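Local coordinates for type II secretion system protein H (Vibrio cholerae, PDB 4DQ9) that forms part of the pseudopilus tip complex that recognises and binds substrates of the type II secretion system, through which proteases and toxins leave the periplasm, at residues A[29-35]-A[113-119]; A[70-76]-A[127-133]; A[138-142]-A[153-157]. Residues are numbered along the deposited sequence.

How the interactions relate
All three contacts are antiparallel strand pairings, distributed over two four-stranded sheets. Interaction 1 pairs an edge strand of the first sheet with its neighbour; interactions 2 and 3 belong to the second sheet, with centres about 10 Å apart, and Ile-130 N probably hydrogen-bonds Trp-141 O at 3.0 Å. The sheets meet where Ile-35 of interaction 1 packs into interaction 2: its CD1 lies 3.6 Å from Phe-75 CG and its CG2 3.7 Å from Leu-73 CD1. Interactions 1 and 3 do not touch, their nearest atoms being about 11 Å apart. A bound sodium ion lies about 4 Å from the Arg-34 side chain; the sodium nearest the Leu-73 side chain is about 8 Å away.

Interaction 1. Residues A[29-35]-A[113-119]; sequences QDFGVRI and PQLFVLS
This buried antiparallel pairing joins strand 31-35 to the short edge strand 115-117 of the first sheet; their axes approach to 4.5 Å with directions 160° apart. Phe-31 and Val-117 form one hydrogen-bonded pair (Phe-31 N to Val-117 O 2.8 Å, Val-117 N to Phe-31 O 2.9 Å), Val-33 and Leu-115 the next (Val-33 N to Leu-115 O 2.8 Å, Leu-115 N to Val-33 O 3.1 Å). Gly-32 sits opposite Phe-116 between them, where a CB would clash with Pro-113 CG. Phe-31 (m), Val-33 (t), Leu-115 (mt) and Val-117 (t) share one face; from it Phe-31 and Val-33 reach Leu-20 of helix 2-27.

Side chains extend the pairing at both ends. Gln-114 takes over from backbone: its OE1 accepts Ile-35 N at 2.7 Å and its NE2 donates to Ile-35 O at 2.9 Å. Asp-30 OD1 accepts Ser-119 N at 2.8 Å, and a water bridges Asp-30 OD1 (2.8 Å) and Ser-119 OG (2.6 Å). Arg-34 turns away to Glu-110, Pro-111 and Asp-36, near a bound sodium ion. With Gln-114 (psi -22°) and Leu-115 both facing Val-33, the edge strand enters the sheet through a classic beta bulge.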
loop_
_atom_site.group_PDB
_atom_site.type_symbol
_atom_site.label_atom_id
_atom_site.label_comp_id
_atom_site.label_asym_id
_atom_site.label_seq_id
_atom_site.Cartn_x
_atom_site.Cartn_y
_atom_site.Cartn_z
ATOM N N GLN A 29 7.582 -12.171 0.231
ATOM C CA GLN A 29 6.630 -11.286 -0.434
ATOM C C GLN A 29 5.758 -10.635 0.652
ATOM O O GLN A 29 5.714 -11.123 1.785
ATOM C CB GLN A 29 5.779 -11.985 -1.486
ATOM C CG GLN A 29 6.580 -12.663 -2.679
ATOM C CD GLN A 29 7.608 -11.786 -3.543
ATOM O OE1 GLN A 29 7.308 -10.674 -4.050
ATOM N NE2 GLN A 29 8.805 -12.358 -3.756
ATOM N N ASP A 30 5.133 -9.498 0.325
ATOM C CA ASP A 30 4.305 -8.763 1.309
ATOM C C ASP A 30 2.830 -9.043 0.983
ATOM O O ASP A 30 2.392 -9.144 -0.201
ATOM C CB ASP A 30 4.481 -7.273 1.236
ATOM C CG ASP A 30 5.816 -6.755 1.728
ATOM O OD1 ASP A 30 6.599 -7.426 2.405
ATOM O OD2 ASP A 30 6.080 -5.572 1.403
ATOM N N PHE A 31 2.049 -9.196 2.044
ATOM C CA PHE A 31 0.606 -9.402 2.009
ATOM C C PHE A 31 -0.106 -8.368 2.846
ATOM O O PHE A 31 0.538 -7.509 3.407
ATOM C CB PHE A 31 0.310 -10.844 2.490
ATOM C CG PHE A 31 0.903 -11.893 1.589
ATOM C CD1 PHE A 31 2.224 -12.361 1.769
ATOM C CD2 PHE A 31 0.185 -12.424 0.514
ATOM C CE1 PHE A 31 2.773 -13.304 0.952
ATOM C CE2 PHE A 31 0.759 -13.344 -0.330
ATOM C CZ PHE A 31 2.015 -13.816 -0.127
ATOM N N GLY A 32 -1.414 -8.403 2.855
ATOM C CA GLY A 32 -2.127 -7.413 3.575
ATOM C C GLY A 32 -3.570 -7.868 3.780
ATOM O O GLY A 32 -4.035 -8.762 3.083
ATOM N N VAL A 33 -4.308 -7.191 4.687
ATOM C CA VAL A 33 -5.702 -7.482 4.880
ATOM C C VAL A 33 -6.462 -6.145 4.754
ATOM O O VAL A 33 -6.062 -5.126 5.318
ATOM C CB VAL A 33 -6.030 -8.075 6.243
ATOM C CG1 VAL A 33 -7.531 -8.175 6.353
ATOM C CG2 VAL A 33 -5.295 -9.332 6.469
ATOM N N ARG A 34 -7.458 -6.100 3.846
ATOM C CA ARG A 34 -8.386 -4.965 3.751
ATOM C C ARG A 34 -9.664 -5.285 4.549
ATOM O O ARG A 34 -10.213 -6.398 4.365
ATOM C CB ARG A 34 -8.697 -4.598 2.335
ATOM C CG ARG A 34 -9.434 -3.248 2.387
ATOM C CD ARG A 34 -9.668 -2.702 1.108
ATOM N NE ARG A 34 -10.683 -3.551 0.499
ATOM C CZ ARG A 34 -10.515 -4.312 -0.567
ATOM N NH1 ARG A 34 -9.362 -4.390 -1.194
ATOM N NH2 ARG A 34 -11.554 -5.045 -0.963
ATOM N N ILE A 35 -9.995 -4.463 5.557
ATOM C CA ILE A 35 -11.199 -4.631 6.286
ATOM C C ILE A 35 -12.235 -3.608 5.771
ATOM O O ILE A 35 -11.952 -2.411 5.716
ATOM C CB ILE A 35 -10.869 -4.308 7.766
ATOM C CG1 ILE A 35 -9.671 -5.126 8.289
ATOM C CG2 ILE A 35 -12.153 -4.523 8.648
ATOM C CD1 ILE A 35 -9.085 -4.649 9.665
ATOM N N PRO A 113 -4.816 -2.428 1.510
ATOM C CA PRO A 113 -5.079 -2.976 2.865
ATOM C C PRO A 113 -4.749 -1.993 3.949
ATOM O O PRO A 113 -3.789 -1.198 3.773
ATOM C CB PRO A 113 -4.055 -4.133 2.960
ATOM C CG PRO A 113 -2.953 -3.704 1.928
ATOM C CD PRO A 113 -3.648 -3.022 0.884
ATOM N N GLN A 114 -5.473 -2.010 5.074
ATOM C CA GLN A 114 -5.121 -1.222 6.250
ATOM C C GLN A 114 -4.130 -1.997 7.089
ATOM O O GLN A 114 -3.378 -1.395 7.862
ATOM C CB GLN A 114 -6.307 -0.895 7.154
ATOM C CG GLN A 114 -7.376 -0.168 6.438
ATOM C CD GLN A 114 -8.490 -1.160 5.963
ATOM O OE1 GLN A 114 -8.257 -2.406 5.755
ATOM N NE2 GLN A 114 -9.699 -0.641 5.876
ATOM N N LEU A 115 -4.090 -3.298 6.922
ATOM C CA LEU A 115 -3.151 -4.158 7.659
ATOM C C LEU A 115 -2.067 -4.691 6.779
ATOM O O LEU A 115 -2.379 -5.462 5.859
ATOM C CB LEU A 115 -3.873 -5.300 8.417
ATOM C CG LEU A 115 -5.138 -5.013 9.215
ATOM C CD1 LEU A 115 -5.631 -6.339 9.862
ATOM C CD2 LEU A 115 -4.800 -3.941 10.245
ATOM N N PHE A 116 -0.817 -4.291 6.995
ATOM C CA PHE A 116 0.283 -4.807 6.272
ATOM C C PHE A 116 0.874 -6.003 6.951
ATOM O O PHE A 116 1.067 -6.012 8.188
ATOM C CB PHE A 116 1.339 -3.735 5.991
ATOM C CG PHE A 116 0.775 -2.500 5.355
ATOM C CD1 PHE A 116 0.507 -2.509 3.973
ATOM C CD2 PHE A 116 0.542 -1.349 6.057
ATOM C CE1 PHE A 116 0.000 -1.336 3.376
ATOM C CE2 PHE A 116 -0.088 -0.201 5.431
ATOM C CZ PHE A 116 -0.277 -0.233 4.051
ATOM N N VAL A 117 1.201 -6.993 6.144
ATOM C CA VAL A 117 1.733 -8.274 6.612
ATOM C C VAL A 117 3.016 -8.460 5.806
ATOM O O VAL A 117 2.994 -9.080 4.723
ATOM C CB VAL A 117 0.734 -9.405 6.469
ATOM C CG1 VAL A 117 1.333 -10.816 6.981
ATOM C CG2 VAL A 117 -0.576 -9.065 7.186
ATOM N N LEU A 118 4.088 -7.873 6.340
ATOM C CA LEU A 118 5.304 -7.706 5.563
ATOM C C LEU A 118 6.252 -8.965 5.648
ATOM O O LEU A 118 6.215 -9.746 6.599
ATOM C CB LEU A 118 6.056 -6.496 6.013
ATOM C CG LEU A 118 5.300 -5.145 6.093
ATOM C CD1 LEU A 118 6.171 -4.013 6.562
ATOM C CD2 LEU A 118 4.658 -4.895 4.790
ATOM N N SER A 119 7.136 -9.071 4.653
ATOM C CA SER A 119 8.113 -10.129 4.555
ATOM C C SER A 119 9.066 -10.227 5.733
ATOM O O SER A 119 9.610 -11.300 6.016
ATOM C CB SER A 119 8.909 -10.103 3.254
ATOM O OG SER A 119 9.579 -8.877 3.220
HETATM O O HOH W 1 9.194 -7.075 1.325
#

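Interaction 2. Residues A[70-76]-A[127-133]; sequences GLQLDFE and TLSIFPK
Leu-73, Phe-75, Leu-128 and Ile-130 form the apolar face of this pairing, with Leu-73 CB 4.2 Å from Ile-130 CG1 and Phe-75 CB 4.0 Å from Leu-128 CD1. Leu-71 CD1 adds a contact to Ile-130 CG2 at 4.2 Å. Ile-35 of the first sheet meets this face at Leu-73, Phe-75 and Leu-128, and helix 2-27 reaches it through Phe-13 on Leu-128. Strands 71-76 and 127-132 run antiparallel, 155° apart and 4.6 Å at closest approach. Leu-73–Ile-130 and Phe-75–Leu-128 are non-hydrogen-bonded pairs; between and beyond them, Gln-72–Phe-131, Asp-74–Ser-129 and Glu-76–Thr-127 each make two bonds, including Gln-72 N to Phe-131 O (2.8 Å), Ser-129 N to Asp-74 O (2.9 Å) and Glu-76 N to Thr-127 O (2.9 Å).

The side chains of these hydrogen-bonded pairs lie on the other face. There Phe-131 (chi1 p) leans across the partner strand, and Gln-72 CB sits over its ring, 3.4 Å from CE2. At the end, Lys-133 N bonds Gly-70 O at 2.8 Å, and a water links Gly-70 O (3.3 Å) with Lys-133 O (3.0 Å). This regular antiparallel pairing, with one face apolar, belongs to the C-terminal sheet packed on the pseudopilin's N-terminal helix.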
loop_
_atom_site.group_PDB
_atom_site.type_symbol
_atom_site.label_atom_id
_atom_site.label_comp_id
_atom_site.label_asym_id
_atom_site.label_seq_id
_atom_site.Cartn_x
_atom_site.Cartn_y
_atom_site.Cartn_z
ATOM N N GLY A 70 -26.214 -11.059 10.901
ATOM C CA GLY A 70 -26.350 -11.114 12.350
ATOM C C GLY A 70 -25.059 -10.808 13.052
ATOM O O GLY A 70 -25.129 -10.529 14.252
ATOM N N LEU A 71 -23.896 -10.903 12.359
ATOM C CA LEU A 71 -22.632 -10.485 12.917
ATOM C C LEU A 71 -22.183 -9.141 12.378
ATOM O O LEU A 71 -22.559 -8.772 11.251
ATOM C CB LEU A 71 -21.492 -11.502 12.613
ATOM C CG LEU A 71 -21.754 -12.822 13.247
ATOM C CD1 LEU A 71 -20.721 -13.793 12.731
ATOM C CD2 LEU A 71 -21.610 -12.695 14.768
ATOM N N GLN A 72 -21.385 -8.453 13.187
ATOM C CA GLN A 72 -20.755 -7.158 12.856
ATOM C C GLN A 72 -19.257 -7.364 13.025
ATOM O O GLN A 72 -18.808 -8.222 13.824
ATOM C CB GLN A 72 -21.154 -6.040 13.793
ATOM C CG GLN A 72 -22.676 -5.735 13.871
ATOM C CD GLN A 72 -23.132 -4.990 12.718
ATOM O OE1 GLN A 72 -22.618 -5.167 11.615
ATOM N NE2 GLN A 72 -24.105 -4.107 12.920
ATOM N N LEU A 73 -18.506 -6.519 12.337
ATOM C CA LEU A 73 -17.133 -6.414 12.706
ATOM C C LEU A 73 -16.690 -4.927 12.858
ATOM O O LEU A 73 -17.324 -3.988 12.343
ATOM C CB LEU A 73 -16.187 -7.119 11.840
ATOM C CG LEU A 73 -16.168 -6.855 10.367
ATOM C CD1 LEU A 73 -15.431 -5.616 10.023
ATOM C CD2 LEU A 73 -15.395 -7.970 9.715
ATOM N N ASP A 74 -15.590 -4.766 13.554
ATOM C CA ASP A 74 -14.988 -3.453 13.779
ATOM C C ASP A 74 -13.507 -3.551 14.019
ATOM O O ASP A 74 -13.006 -4.673 14.242
ATOM C CB ASP A 74 -15.688 -2.782 14.947
ATOM C CG ASP A 74 -15.638 -1.258 14.889
ATOM O OD1 ASP A 74 -14.912 -0.622 14.042
ATOM O OD2 ASP A 74 -16.454 -0.622 15.670
ATOM N N PHE A 75 -12.778 -2.462 13.911
ATOM C CA PHE A 75 -11.341 -2.575 14.079
ATOM C C PHE A 75 -10.785 -1.214 14.621
ATOM O O PHE A 75 -11.417 -0.150 14.427
ATOM C CB PHE A 75 -10.568 -3.032 12.847
ATOM C CG PHE A 75 -10.383 -2.024 11.762
ATOM C CD1 PHE A 75 -11.457 -1.665 10.932
ATOM C CD2 PHE A 75 -9.129 -1.486 11.524
ATOM C CE1 PHE A 75 -11.328 -0.731 9.900
ATOM C CE2 PHE A 75 -8.960 -0.515 10.496
ATOM C CZ PHE A 75 -10.091 -0.120 9.693
ATOM N N GLU A 76 -9.625 -1.335 15.236
ATOM C CA GLU A 76 -8.827 -0.239 15.788
ATOM C C GLU A 76 -7.437 -0.439 15.210
ATOM O O GLU A 76 -6.964 -1.612 15.079
ATOM C CB GLU A 76 -8.689 -0.297 17.329
ATOM C CG GLU A 76 -9.866 -0.030 18.097
ATOM C CD GLU A 76 -9.788 -0.460 19.516
ATOM O OE1 GLU A 76 -9.098 -1.460 19.888
ATOM O OE2 GLU A 76 -10.484 0.209 20.282
ATOM N N THR A 127 -6.529 -4.223 16.370
ATOM C CA THR A 127 -7.508 -5.127 16.994
ATOM C C THR A 127 -8.710 -5.232 16.020
ATOM O O THR A 127 -9.173 -4.156 15.583
ATOM C CB THR A 127 -7.953 -4.623 18.316
ATOM O OG1 THR A 127 -6.824 -4.621 19.183
ATOM C CG2 THR A 127 -8.999 -5.574 18.921
ATOM N N LEU A 128 -9.137 -6.465 15.699
ATOM C CA LEU A 128 -10.344 -6.681 14.891
ATOM C C LEU A 128 -11.291 -7.426 15.836
ATOM O O LEU A 128 -10.912 -8.465 16.387
ATOM C CB LEU A 128 -10.085 -7.521 13.662
ATOM C CG LEU A 128 -11.407 -7.764 12.920
ATOM C CD1 LEU A 128 -11.611 -6.721 11.894
ATOM C CD2 LEU A 128 -11.404 -9.150 12.314
ATOM N N SER A 129 -12.498 -6.914 15.996
ATOM C CA SER A 129 -13.453 -7.656 16.803
ATOM C C SER A 129 -14.675 -7.991 16.012
ATOM O O SER A 129 -15.063 -7.300 15.037
ATOM C CB SER A 129 -13.771 -6.881 18.014
ATOM O OG SER A 129 -14.640 -5.927 17.737
ATOM N N ILE A 130 -15.278 -9.096 16.417
ATOM C CA ILE A 130 -16.430 -9.739 15.685
ATOM C C ILE A 130 -17.445 -10.056 16.750
ATOM O O ILE A 130 -17.142 -10.716 17.722
ATOM C CB ILE A 130 -16.040 -10.975 14.884
ATOM C CG1 ILE A 130 -14.975 -10.670 13.760
ATOM C CG2 ILE A 130 -17.304 -11.723 14.165
ATOM C CD1 ILE A 130 -14.276 -11.876 13.106
ATOM N N PHE A 131 -18.644 -9.676 16.499
ATOM C CA PHE A 131 -19.661 -9.663 17.517
ATOM C C PHE A 131 -21.084 -9.578 16.984
ATOM O O PHE A 131 -21.334 -9.144 15.900
ATOM C CB PHE A 131 -19.444 -8.530 18.488
ATOM C CG PHE A 131 -19.303 -7.198 17.809
ATOM C CD1 PHE A 131 -18.088 -6.808 17.286
ATOM C CD2 PHE A 131 -20.393 -6.342 17.615
ATOM C CE1 PHE A 131 -17.901 -5.597 16.684
ATOM C CE2 PHE A 131 -20.241 -5.095 16.980
ATOM C CZ PHE A 131 -19.015 -4.723 16.454
ATOM N N PRO A 132 -22.042 -10.036 17.790
ATOM C CA PRO A 132 -23.391 -10.059 17.306
ATOM C C PRO A 132 -23.929 -8.620 17.127
ATOM O O PRO A 132 -23.694 -7.657 17.953
ATOM C CB PRO A 132 -24.167 -10.734 18.435
ATOM C CG PRO A 132 -23.172 -11.584 19.050
ATOM C CD PRO A 132 -21.915 -10.785 19.041
ATOM N N LYS A 133 -24.752 -8.496 16.083
ATOM C CA LYS A 133 -25.521 -7.205 15.825
ATOM C C LYS A 133 -26.307 -6.826 17.081
ATOM O O LYS A 133 -26.915 -7.668 17.678
ATOM C CB LYS A 133 -26.412 -7.282 14.589
ATOM C CG LYS A 133 -27.060 -6.032 14.153
ATOM C CD LYS A 133 -27.936 -6.247 12.871
ATOM C CE LYS A 133 -27.256 -6.933 11.752
ATOM N NZ LYS A 133 -28.270 -7.376 10.735
HETATM O O HOH W 2 -27.403 -10.457 16.593
#

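Interaction 3. Residues A[138-142]-A[153-157]; sequences DEQWR and LLAPG
Backbone hydrogen bonds define this open end of the beta hairpin 141-145/151-154. The touching parts run antiparallel, 171° apart end to end, and their single bridge is the hydrogen-bonded pair Arg-142–Leu-154: Leu-154 N to Arg-142 O measures 2.8 Å and Arg-142 N to Leu-154 O 3.0 Å. Beyond it the two segments stay in register, Trp-141 facing Ala-155 and Gln-140 facing Pro-156, until Gly-157 N reaches Glu-139 O at 3.2 Å. Glu-139 adopts positive angles (58/45), and Gly-157 has phi 100°, where a CB would be jammed against the preceding carbonyl.

The side-chain polar contacts centre on Arg-142 (chi1 p, chi2 and chi3 t), which folds back along the hairpin. Its NH1 donates to Ala-155 O and to Gln-140 O, each at 2.9 Å, tying the two segments together; weak bonds join Gly-157 O to Arg-142 NH1 at 3.3 Å and to NH2 at 3.1 Å. Leu-154 CB lies over one face of the guanidinium.

CB of Trp-141 points away from 153-157, but chi1 -82° and chi2 105° swing the indole back for CH-pi contacts. Pro-156 CD stands 3.3 Å above the five-membered ring centroid of Trp-141, 8° off the normal, and Ala-155 CA lies 3.8 Å from its six-membered ring centroid, 15° off. Leu-153 CD1 packs against Trp-141 CE3 at 4.1 Å.

Strand 151-154 is the outermost of the second sheet within this chain, and strand 141-145 separates it from strand 126-132, whose Thr-127 and Ser-129 meet Arg-142. Trp-141 and Leu-153 also touch Ala-10 of helix 2-27, so the hairpin's end rests on the N-terminal helix.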
loop_
_atom_site.group_PDB
_atom_site.type_symbol
_atom_site.label_atom_id
_atom_site.label_comp_id
_atom_site.label_asym_id
_atom_site.label_seq_id
_atom_site.Cartn_x
_atom_site.Cartn_y
_atom_site.Cartn_z
ATOM N N ASP A 138 -16.381 -3.534 22.004
ATOM C CA ASP A 138 -15.453 -3.687 23.082
ATOM C C ASP A 138 -15.620 -5.049 23.780
ATOM O O ASP A 138 -16.709 -5.570 23.892
ATOM C CB ASP A 138 -15.684 -2.526 24.086
ATOM C CG ASP A 138 -15.772 -1.161 23.370
ATOM O OD1 ASP A 138 -14.630 -0.608 23.195
ATOM O OD2 ASP A 138 -16.943 -0.780 22.914
ATOM N N GLU A 139 -14.503 -5.633 24.158
ATOM C CA GLU A 139 -14.464 -6.845 24.943
ATOM C C GLU A 139 -15.197 -7.965 24.246
ATOM O O GLU A 139 -15.997 -8.683 24.846
ATOM C CB GLU A 139 -15.134 -6.548 26.284
ATOM C CG GLU A 139 -14.319 -5.698 27.246
ATOM C CD GLU A 139 -14.694 -6.116 28.667
ATOM O OE1 GLU A 139 -15.882 -5.924 29.099
ATOM O OE2 GLU A 139 -13.815 -6.713 29.321
ATOM N N GLN A 140 -14.965 -8.131 22.939
ATOM C CA GLN A 140 -15.641 -9.187 22.114
ATOM C C GLN A 140 -14.604 -10.190 21.645
ATOM O O GLN A 140 -13.406 -10.020 21.930
ATOM C CB GLN A 140 -16.348 -8.511 20.901
ATOM C CG GLN A 140 -17.512 -7.613 21.257
ATOM C CD GLN A 140 -18.749 -8.322 21.791
ATOM O OE1 GLN A 140 -18.817 -9.529 21.841
ATOM N NE2 GLN A 140 -19.788 -7.558 22.094
ATOM N N TRP A 141 -15.016 -11.242 20.934
ATOM C CA TRP A 141 -14.017 -12.116 20.293
ATOM C C TRP A 141 -13.236 -11.153 19.400
ATOM O O TRP A 141 -13.798 -10.356 18.652
ATOM C CB TRP A 141 -14.724 -13.191 19.457
ATOM C CG TRP A 141 -15.170 -14.322 20.300
ATOM C CD1 TRP A 141 -16.433 -14.626 20.729
ATOM C CD2 TRP A 141 -14.324 -15.356 20.788
ATOM N NE1 TRP A 141 -16.399 -15.766 21.493
ATOM C CE2 TRP A 141 -15.100 -16.214 21.564
ATOM C CE3 TRP A 141 -12.933 -15.592 20.679
ATOM C CZ2 TRP A 141 -14.539 -17.300 22.213
ATOM C CZ3 TRP A 141 -12.381 -16.615 21.327
ATOM C CH2 TRP A 141 -13.173 -17.482 22.098
ATOM N N ARG A 142 -11.933 -11.301 19.456
ATOM C CA ARG A 142 -11.039 -10.351 18.777
ATOM C C ARG A 142 -9.720 -11.008 18.448
ATOM O O ARG A 142 -9.300 -11.982 19.058
ATOM C CB ARG A 142 -10.839 -9.088 19.587
ATOM C CG ARG A 142 -10.231 -9.227 20.842
ATOM C CD ARG A 142 -10.494 -7.972 21.747
ATOM N NE ARG A 142 -9.814 -8.158 23.039
ATOM C CZ ARG A 142 -10.295 -8.862 24.069
ATOM N NH1 ARG A 142 -11.478 -9.429 24.026
ATOM N NH2 ARG A 142 -9.595 -8.963 25.213
ATOM N N LEU A 153 -5.574 -14.360 19.746
ATOM C CA LEU A 153 -6.999 -14.526 19.629
ATOM C C LEU A 153 -7.533 -14.386 21.072
ATOM O O LEU A 153 -7.048 -15.098 21.964
ATOM C CB LEU A 153 -7.305 -15.908 19.152
ATOM C CG LEU A 153 -8.790 -16.272 19.145
ATOM C CD1 LEU A 153 -9.650 -15.481 18.188
ATOM C CD2 LEU A 153 -8.746 -17.698 18.761
ATOM N N LEU A 154 -8.429 -13.447 21.278
ATOM C CA LEU A 154 -8.935 -13.171 22.659
ATOM C C LEU A 154 -10.448 -13.371 22.682
ATOM O O LEU A 154 -11.201 -12.905 21.834
ATOM C CB LEU A 154 -8.581 -11.784 23.140
ATOM C CG LEU A 154 -7.099 -11.425 23.117
ATOM C CD1 LEU A 154 -6.884 -9.971 22.829
ATOM C CD2 LEU A 154 -6.436 -11.731 24.388
ATOM N N ALA A 155 -10.871 -14.096 23.737
ATOM C CA ALA A 155 -12.266 -14.204 24.093
ATOM C C ALA A 155 -12.908 -12.957 24.683
ATOM O O ALA A 155 -12.252 -12.041 25.087
ATOM C CB ALA A 155 -12.398 -15.398 25.124
ATOM N N PRO A 156 -14.227 -12.905 24.673
ATOM C CA PRO A 156 -14.940 -11.747 25.202
ATOM C C PRO A 156 -14.489 -11.556 26.639
ATOM O O PRO A 156 -14.131 -12.531 27.338
ATOM C CB PRO A 156 -16.390 -12.153 25.123
ATOM C CG PRO A 156 -16.429 -13.107 24.018
ATOM C CD PRO A 156 -15.116 -13.771 23.906
ATOM N N GLY A 157 -14.302 -10.320 27.015
ATOM C CA GLY A 157 -13.761 -10.086 28.372
ATOM C C GLY A 157 -12.281 -9.804 28.234
ATOM O O GLY A 157 -11.884 -9.092 27.309
#